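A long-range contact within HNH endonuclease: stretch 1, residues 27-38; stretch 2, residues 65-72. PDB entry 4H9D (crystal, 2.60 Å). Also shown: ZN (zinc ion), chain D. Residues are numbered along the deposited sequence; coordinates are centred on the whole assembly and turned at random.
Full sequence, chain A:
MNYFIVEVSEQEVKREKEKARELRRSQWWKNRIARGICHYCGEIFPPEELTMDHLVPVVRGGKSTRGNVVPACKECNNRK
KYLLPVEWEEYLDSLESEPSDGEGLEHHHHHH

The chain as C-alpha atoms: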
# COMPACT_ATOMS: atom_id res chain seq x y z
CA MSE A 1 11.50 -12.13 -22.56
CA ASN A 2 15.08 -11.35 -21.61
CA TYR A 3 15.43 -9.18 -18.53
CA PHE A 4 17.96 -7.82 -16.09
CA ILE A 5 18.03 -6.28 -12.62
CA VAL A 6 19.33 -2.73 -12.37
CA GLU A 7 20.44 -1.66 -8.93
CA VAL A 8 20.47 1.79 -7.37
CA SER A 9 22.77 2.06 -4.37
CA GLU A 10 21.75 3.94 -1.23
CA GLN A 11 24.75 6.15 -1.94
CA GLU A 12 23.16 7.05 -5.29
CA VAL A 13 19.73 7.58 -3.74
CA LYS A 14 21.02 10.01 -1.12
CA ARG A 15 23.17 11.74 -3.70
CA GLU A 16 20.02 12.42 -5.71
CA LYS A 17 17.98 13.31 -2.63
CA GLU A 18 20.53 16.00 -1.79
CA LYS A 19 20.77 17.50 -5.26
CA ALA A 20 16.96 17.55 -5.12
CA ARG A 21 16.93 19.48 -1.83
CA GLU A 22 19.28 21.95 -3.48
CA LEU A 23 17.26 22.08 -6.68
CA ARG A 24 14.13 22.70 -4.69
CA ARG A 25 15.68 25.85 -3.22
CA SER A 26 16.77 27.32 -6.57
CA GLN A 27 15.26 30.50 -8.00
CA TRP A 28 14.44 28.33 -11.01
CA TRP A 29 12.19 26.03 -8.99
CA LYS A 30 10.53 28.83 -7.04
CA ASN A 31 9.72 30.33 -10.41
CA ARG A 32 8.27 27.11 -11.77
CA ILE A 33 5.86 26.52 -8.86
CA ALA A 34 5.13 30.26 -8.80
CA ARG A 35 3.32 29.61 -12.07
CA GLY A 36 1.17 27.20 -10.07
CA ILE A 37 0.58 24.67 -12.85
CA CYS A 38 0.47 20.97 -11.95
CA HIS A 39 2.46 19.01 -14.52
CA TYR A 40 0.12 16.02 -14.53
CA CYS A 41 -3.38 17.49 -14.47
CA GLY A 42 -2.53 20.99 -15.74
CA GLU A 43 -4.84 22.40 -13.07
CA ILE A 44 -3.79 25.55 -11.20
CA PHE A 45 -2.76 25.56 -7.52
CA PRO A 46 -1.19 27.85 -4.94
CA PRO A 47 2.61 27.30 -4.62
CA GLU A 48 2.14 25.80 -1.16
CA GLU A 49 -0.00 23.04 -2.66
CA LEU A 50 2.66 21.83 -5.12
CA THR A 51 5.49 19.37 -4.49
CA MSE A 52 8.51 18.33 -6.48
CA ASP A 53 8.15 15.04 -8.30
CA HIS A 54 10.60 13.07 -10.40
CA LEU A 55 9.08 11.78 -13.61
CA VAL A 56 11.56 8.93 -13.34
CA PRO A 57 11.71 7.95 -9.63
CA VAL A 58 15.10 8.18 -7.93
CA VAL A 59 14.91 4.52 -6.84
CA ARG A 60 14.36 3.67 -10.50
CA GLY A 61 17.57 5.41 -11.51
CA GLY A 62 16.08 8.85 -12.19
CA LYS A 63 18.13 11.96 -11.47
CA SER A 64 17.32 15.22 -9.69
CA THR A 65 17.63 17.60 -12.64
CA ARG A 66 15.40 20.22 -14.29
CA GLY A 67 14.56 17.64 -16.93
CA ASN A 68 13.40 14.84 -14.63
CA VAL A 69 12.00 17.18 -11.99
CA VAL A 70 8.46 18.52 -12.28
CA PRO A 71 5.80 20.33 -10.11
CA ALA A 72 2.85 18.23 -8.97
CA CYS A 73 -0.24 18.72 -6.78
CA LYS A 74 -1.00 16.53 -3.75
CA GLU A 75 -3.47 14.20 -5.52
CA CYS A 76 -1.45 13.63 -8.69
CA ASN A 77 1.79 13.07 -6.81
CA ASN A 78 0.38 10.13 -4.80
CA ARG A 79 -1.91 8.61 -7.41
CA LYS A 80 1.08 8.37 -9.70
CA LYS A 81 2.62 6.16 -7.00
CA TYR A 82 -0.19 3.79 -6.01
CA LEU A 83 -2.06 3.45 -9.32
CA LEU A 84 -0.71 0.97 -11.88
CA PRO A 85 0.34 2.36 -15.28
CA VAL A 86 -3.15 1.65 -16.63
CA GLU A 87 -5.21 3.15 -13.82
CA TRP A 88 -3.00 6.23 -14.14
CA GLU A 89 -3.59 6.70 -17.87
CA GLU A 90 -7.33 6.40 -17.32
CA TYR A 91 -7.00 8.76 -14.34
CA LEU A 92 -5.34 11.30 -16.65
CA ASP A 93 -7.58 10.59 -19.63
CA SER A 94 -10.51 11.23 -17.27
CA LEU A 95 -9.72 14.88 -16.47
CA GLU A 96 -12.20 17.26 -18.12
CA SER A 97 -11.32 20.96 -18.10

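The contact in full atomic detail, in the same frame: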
# COMPACT_ATOMS: atom_id res chain seq x y z
N GLN A 27 16.16 29.47 -7.51
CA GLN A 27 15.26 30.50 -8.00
C GLN A 27 14.40 29.86 -9.07
O GLN A 27 13.19 30.09 -9.14
CB GLN A 27 16.05 31.65 -8.63
CG GLN A 27 17.18 32.19 -7.76
CD GLN A 27 16.68 33.04 -6.60
OE1 GLN A 27 15.62 32.76 -6.03
NE2 GLN A 27 17.43 34.08 -6.25
N TRP A 28 15.06 29.06 -9.90
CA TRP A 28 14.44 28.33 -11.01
C TRP A 28 13.22 27.53 -10.59
O TRP A 28 12.21 27.53 -11.29
CB TRP A 28 15.48 27.39 -11.65
CG TRP A 28 14.89 26.44 -12.65
CD1 TRP A 28 14.55 26.72 -13.94
CD2 TRP A 28 14.46 25.09 -12.41
NE1 TRP A 28 13.91 25.65 -14.51
CE2 TRP A 28 13.84 24.63 -13.60
CE3 TRP A 28 14.52 24.23 -11.31
CZ2 TRP A 28 13.29 23.34 -13.71
CZ3 TRP A 28 13.98 22.95 -11.42
CH2 TRP A 28 13.37 22.52 -12.62
N TRP A 29 13.31 26.83 -9.46
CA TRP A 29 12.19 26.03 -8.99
C TRP A 29 11.08 26.91 -8.45
O TRP A 29 9.91 26.70 -8.74
CB TRP A 29 12.62 25.06 -7.90
CG TRP A 29 11.49 24.18 -7.47
CD1 TRP A 29 10.89 24.15 -6.24
CD2 TRP A 29 10.83 23.19 -8.26
NE1 TRP A 29 9.90 23.19 -6.22
CE2 TRP A 29 9.84 22.59 -7.44
CE3 TRP A 29 10.97 22.75 -9.59
CZ2 TRP A 29 9.01 21.56 -7.91
CZ3 TRP A 29 10.14 21.73 -10.05
CH2 TRP A 29 9.17 21.14 -9.21
N LYS A 30 11.47 27.88 -7.62
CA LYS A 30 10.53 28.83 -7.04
C LYS A 30 9.73 29.45 -8.18
O LYS A 30 8.52 29.65 -8.07
CB LYS A 30 11.29 29.94 -6.31
CG LYS A 30 11.62 29.65 -4.86
CD LYS A 30 12.53 28.47 -4.68
CE LYS A 30 13.13 28.53 -3.29
NZ LYS A 30 13.77 29.86 -3.07
N ASN A 31 10.42 29.75 -9.28
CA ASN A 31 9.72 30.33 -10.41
C ASN A 31 8.70 29.36 -10.97
O ASN A 31 7.53 29.72 -11.18
CB ASN A 31 10.70 30.72 -11.52
CG ASN A 31 10.83 32.21 -11.65
OD1 ASN A 31 11.46 32.86 -10.81
ND2 ASN A 31 10.22 32.78 -12.69
N ARG A 32 9.14 28.13 -11.22
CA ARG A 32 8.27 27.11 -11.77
C ARG A 32 6.99 26.89 -10.95
O ARG A 32 5.89 26.86 -11.53
CB ARG A 32 9.02 25.79 -11.91
CG ARG A 32 8.24 24.75 -12.66
CD ARG A 32 8.73 24.65 -14.06
NE ARG A 32 9.78 23.65 -14.13
CZ ARG A 32 9.58 22.37 -14.44
NH1 ARG A 32 8.36 21.93 -14.73
NH2 ARG A 32 10.61 21.53 -14.46
N ILE A 33 7.09 26.73 -9.63
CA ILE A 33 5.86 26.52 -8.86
C ILE A 33 5.08 27.82 -8.70
O ILE A 33 3.89 27.81 -8.41
CB ILE A 33 6.10 25.91 -7.47
CG1 ILE A 33 7.18 26.68 -6.72
CG2 ILE A 33 6.50 24.47 -7.60
CD1 ILE A 33 7.40 26.10 -5.35
N ALA A 34 5.76 28.95 -8.89
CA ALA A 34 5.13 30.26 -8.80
C ALA A 34 4.03 30.31 -9.84
O ALA A 34 2.98 30.90 -9.62
CB ALA A 34 6.14 31.37 -9.07
N ARG A 35 4.28 29.67 -10.98
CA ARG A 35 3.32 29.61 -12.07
C ARG A 35 2.09 28.83 -11.63
O ARG A 35 1.02 28.98 -12.19
CB ARG A 35 3.97 28.97 -13.30
CG ARG A 35 5.23 29.71 -13.72
CD ARG A 35 5.97 28.99 -14.83
NE ARG A 35 7.18 29.72 -15.21
CZ ARG A 35 8.18 29.20 -15.91
NH1 ARG A 35 8.14 27.94 -16.33
NH2 ARG A 35 9.24 29.95 -16.20
N GLY A 36 2.26 27.99 -10.62
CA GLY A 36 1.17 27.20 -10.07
C GLY A 36 0.47 26.18 -10.95
O GLY A 36 -0.69 25.86 -10.73
N ILE A 37 1.18 25.66 -11.95
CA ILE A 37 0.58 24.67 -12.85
C ILE A 37 1.06 23.27 -12.49
O ILE A 37 2.25 23.03 -12.39
CB ILE A 37 0.95 24.95 -14.31
CG1 ILE A 37 0.32 26.28 -14.76
CG2 ILE A 37 0.49 23.80 -15.19
CD1 ILE A 37 -1.19 26.32 -14.63
N CYS A 38 0.12 22.35 -12.27
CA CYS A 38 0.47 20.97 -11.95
C CYS A 38 0.82 20.26 -13.25
O CYS A 38 0.03 20.24 -14.19
CB CYS A 38 -0.70 20.26 -11.29
SG CYS A 38 -0.43 18.50 -11.13
N THR A 65 17.19 16.57 -11.71
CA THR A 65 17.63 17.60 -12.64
C THR A 65 16.38 18.26 -13.21
O THR A 65 15.30 17.67 -13.18
CB THR A 65 18.45 17.01 -13.82
OG1 THR A 65 17.59 16.25 -14.68
CG2 THR A 65 19.56 16.11 -13.31
N ARG A 66 16.53 19.48 -13.73
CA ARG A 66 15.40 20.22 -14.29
C ARG A 66 14.57 19.36 -15.22
O ARG A 66 13.34 19.46 -15.24
CB ARG A 66 15.89 21.46 -15.03
CG ARG A 66 16.46 22.53 -14.13
CD ARG A 66 16.86 23.74 -14.93
NE ARG A 66 18.05 23.50 -15.74
CZ ARG A 66 18.62 24.43 -16.50
NH1 ARG A 66 18.10 25.65 -16.56
NH2 ARG A 66 19.72 24.15 -17.20
N GLY A 67 15.25 18.51 -15.99
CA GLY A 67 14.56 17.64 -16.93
C GLY A 67 13.67 16.56 -16.32
O GLY A 67 12.55 16.33 -16.79
N ASN A 68 14.15 15.91 -15.27
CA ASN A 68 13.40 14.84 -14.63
C ASN A 68 12.56 15.34 -13.44
O ASN A 68 11.77 14.61 -12.85
CB ASN A 68 14.40 13.75 -14.20
CG ASN A 68 13.72 12.53 -13.66
OD1 ASN A 68 12.76 12.02 -14.24
ND2 ASN A 68 14.23 12.02 -12.54
N VAL A 69 12.74 16.60 -13.09
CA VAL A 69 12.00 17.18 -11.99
C VAL A 69 10.81 17.93 -12.56
O VAL A 69 10.89 18.52 -13.65
CB VAL A 69 12.92 18.10 -11.16
CG1 VAL A 69 12.16 19.24 -10.57
CG2 VAL A 69 13.57 17.28 -10.05
N VAL A 70 9.70 17.91 -11.83
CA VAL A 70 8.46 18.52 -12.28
C VAL A 70 7.54 18.86 -11.09
O VAL A 70 7.56 18.15 -10.07
CB VAL A 70 7.77 17.54 -13.23
CG1 VAL A 70 6.59 16.89 -12.55
CG2 VAL A 70 7.38 18.23 -14.49
N PRO A 71 6.72 19.93 -11.20
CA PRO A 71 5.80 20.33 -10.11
C PRO A 71 4.53 19.50 -10.14
O PRO A 71 3.95 19.32 -11.20
CB PRO A 71 5.49 21.80 -10.42
CG PRO A 71 6.34 22.15 -11.64
CD PRO A 71 6.58 20.84 -12.34
N ALA A 72 4.08 19.02 -8.99
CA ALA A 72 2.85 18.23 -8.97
C ALA A 72 2.01 18.55 -7.73
O ALA A 72 2.55 18.88 -6.68
CB ALA A 72 3.18 16.76 -9.01
ZN ZN D . -2.39 17.47 -10.47

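A short helix and a short strand can pack well without any backbone pairing, provided that the side chains of one supply a hollow for the side chains of the other. The contact between residues 27-38 and 65-72 of this HNH endonuclease is a compact example. The helix that begins the first stretch and the strand 69-72 run in broadly the same direction, at 36° to each other, and their axes come no closer than 8.9 Å. Large side chains fill that gap, and together the two stretches bury 519 Å².

The principal bump is Pro 71, which gives up more area to the contact than any other residue. Its CA-to-CB bond points toward the helical stretch, and its ring enters a hollow lined by Trp 29, Arg 32 and Ile 33. Trp 29 CH2 lies 3.9 Å from Pro 71 CG, Ile 33 CG2 is 4.0 Å from Pro 71 CB, and Arg 32 NH1 approaches Pro 71 CD to 3.2 Å. A closed, rigid, apolar ring suits such a place, since it fills volume while offering no side-chain polar group that would need a partner. The carbonyl of Ile 37 adds a further piece of wall, with its O atom 4.0 Å from Pro 71 CB.

Val 69, two residues earlier, points the same way, as alternation along a strand requires, and provides a second, smaller bump. Its CG1 meets both indoles: Trp 29 CZ3 at 3.2 Å, a tight contact, and Trp 28 CH2 at 4.1 Å, near the plane of that ring. Between these two bumps the strand backbone itself is covered, for Trp 29 CH2 also sits 3.4 Å from Val 70 C. The CA-to-CB bond of Trp 29 points sideways relative to the second stretch, but with chi1 in t the end of its long, flat ring comes nearer and reaches the strand, a span that suits the wide separation of the axes.

Trp 28 presents a flat surface instead. Arg 66 lays its aliphatic portion across one face of the indole, with Arg 66 CG 3.3 Å from the centroid of the six-membered ring and nearly on its normal, a CH-pi contact. The charged end contributes little: Arg 66 CZ is 5.4 Å from the centroid of the five-membered ring, at most a weak attraction. At this exposed margin arginine combines a methylene chain for packing with a charged group.

One polar link accompanies this packing. The CA-to-CB bond of Arg 32 points toward the second stretch, the side chain bends at chi2 and chi3, 102° and 91°, both between the usual wells, and its NH2 donates a hydrogen bond of 3.1 Å to Val 69 O. Its angle of 135° is well short of linear.

Beyond the helix, Gly 36 takes a positive phi, which favours glycine, and the chain passes on to Cys 38. There the backbones draw together, with Cys 38 CA 4.7 Å from Ala 72 CA. Cys 38 SG packs 3.9 Å from Ala 72 CA and binds the zinc ion ZN at 2.3 Å, alongside three ligands from elsewhere in the structure.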